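Local coordinates for oxidoreductase, iron/ascorbate family (Shewanella oneidensis, PDB 3ON7) that probably uses iron(II) and dioxygen to break 2-oxoglutarate down to ethylene and carbon dioxide, and to oxidise L-arginine in a coupled reaction, at the interface of chains A and B. Coordinates in Å, arbitrary orientation; residue numbers count along the deposited sequence, not the author numbering. Chains: chain A/B, Oxidoreductase, iron/ascorbate family.

The interface of chains A and B. Residues chain A 263-264, 272; chain B 85, 87, 153, 170.
Carboxylate oxygen OE2 of A:Glu272, on the C-terminal helix 266-276, is shared by two cationic side chains of chain B. Guanidinium nitrogen NH2 of B:Arg153 donates a fairly straight hydrogen bond to this OE2 (2.8 Å, 159° at the hydrogen), part of a salt bridge. The acceptor lies close to the guanidinium plane and is met on its syn side, although the donor stands 29° out of the carboxylate plane. B:Arg153 reaches across from strand 151-157 with its chain extended from CG to NE. The ammonium NZ of B:Lys87 makes a longer salt bridge to the same OE2, at 3.7 Å. A bend at the end of the lysine chain (chi4 -75°) turns NZ toward B:Asp85, where it donates a hydrogen bond to OD2 over 3.0 Å, so the lysine links two acidic groups and would partly offset their like charges.

The other carboxylate oxygen of B:Asp85, OD1, pairs with the guanidinium of A:Arg263 in a salt bridge, 3.0 Å from NH2. NE is equally near, but neither N-H is aimed at OD1, and the contact is mainly electrostatic. Within chain A, NH2 instead donates a bent hydrogen bond to the phenol OH of A:Tyr264 (3.0 Å), which lies out of the guanidinium plane and may limit how the group turns. Replacing A:Arg263 with an alanine would probably leave B:Asp85 OD1 without its cationic mate across the interface and the tyrosine hydroxyl without this donor. Repeated by the two-fold symmetry, this charged network ties the C-terminal segment of one subunit to its neighbour and would help hold the two chains together if this crystal pairing is the biological one, which the structure alone does not show.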
# COMPACT_ATOMS: atom_id res chain seq x y z
N ARG A 263 -24.32 -3.76 3.25
CA ARG A 263 -23.13 -3.96 4.08
C ARG A 263 -21.86 -3.45 3.40
O ARG A 263 -20.95 -2.99 4.07
CB ARG A 263 -22.92 -5.44 4.44
CG ARG A 263 -23.83 -6.04 5.53
CD ARG A 263 -23.55 -7.55 5.73
NE ARG A 263 -22.15 -7.82 6.08
CZ ARG A 263 -21.70 -8.98 6.58
NH1 ARG A 263 -22.53 -9.99 6.80
NH2 ARG A 263 -20.42 -9.12 6.88
N TYR A 264 -21.79 -3.53 2.06
CA TYR A 264 -20.55 -3.21 1.33
C TYR A 264 -20.68 -2.50 0.00
O TYR A 264 -21.65 -2.71 -0.74
CB TYR A 264 -19.77 -4.47 0.95
CG TYR A 264 -19.38 -5.37 2.07
CD1 TYR A 264 -18.24 -5.13 2.83
CD2 TYR A 264 -20.11 -6.49 2.35
CE1 TYR A 264 -17.89 -5.98 3.85
CE2 TYR A 264 -19.77 -7.34 3.34
CZ TYR A 264 -18.66 -7.09 4.08
OH TYR A 264 -18.36 -7.98 5.08
N GLU A 272 -12.08 -5.02 3.46
CA GLU A 272 -12.39 -5.97 4.51
C GLU A 272 -11.62 -7.29 4.31
O GLU A 272 -11.12 -7.89 5.29
CB GLU A 272 -13.88 -6.23 4.62
CG GLU A 272 -14.26 -7.18 5.76
CD GLU A 272 -13.86 -6.65 7.12
OE1 GLU A 272 -13.83 -5.40 7.31
OE2 GLU A 272 -13.60 -7.49 8.01
N ASP B 85 -21.44 -2.26 7.75
CA ASP B 85 -21.22 -3.67 8.12
C ASP B 85 -21.93 -4.02 9.45
O ASP B 85 -22.40 -3.13 10.17
CB ASP B 85 -19.71 -4.00 8.18
CG ASP B 85 -19.39 -5.49 7.95
OD1 ASP B 85 -20.30 -6.35 7.99
OD2 ASP B 85 -18.20 -5.82 7.74
N LYS B 87 -20.49 -5.70 11.90
CA LYS B 87 -19.49 -5.78 12.94
C LYS B 87 -18.56 -4.57 12.91
O LYS B 87 -18.46 -3.85 11.93
CB LYS B 87 -18.66 -7.06 12.75
CG LYS B 87 -17.81 -7.07 11.47
CD LYS B 87 -17.26 -8.48 11.16
CE LYS B 87 -16.37 -8.54 9.89
NZ LYS B 87 -17.10 -8.45 8.58
N ARG B 153 -7.42 -10.08 16.74
CA ARG B 153 -8.59 -9.32 16.31
C ARG B 153 -9.63 -9.41 17.41
O ARG B 153 -9.99 -10.50 17.83
CB ARG B 153 -9.11 -9.97 15.02
CG ARG B 153 -9.82 -9.06 14.03
CD ARG B 153 -9.85 -9.68 12.61
NE ARG B 153 -10.28 -8.70 11.60
CZ ARG B 153 -11.40 -8.75 10.88
NH1 ARG B 153 -12.28 -9.75 10.97
NH2 ARG B 153 -11.64 -7.77 10.02
N ARG B 170 -23.79 -15.24 9.88
CA ARG B 170 -23.12 -14.14 10.55
C ARG B 170 -21.77 -13.88 9.89
O ARG B 170 -21.50 -12.75 9.51
CB ARG B 170 -22.96 -14.45 12.05
CG ARG B 170 -22.41 -13.29 12.89
CD ARG B 170 -22.09 -13.71 14.31
NE ARG B 170 -23.30 -14.00 15.09
CZ ARG B 170 -23.97 -13.10 15.82
NH1 ARG B 170 -23.57 -11.84 15.92
NH2 ARG B 170 -25.06 -13.48 16.49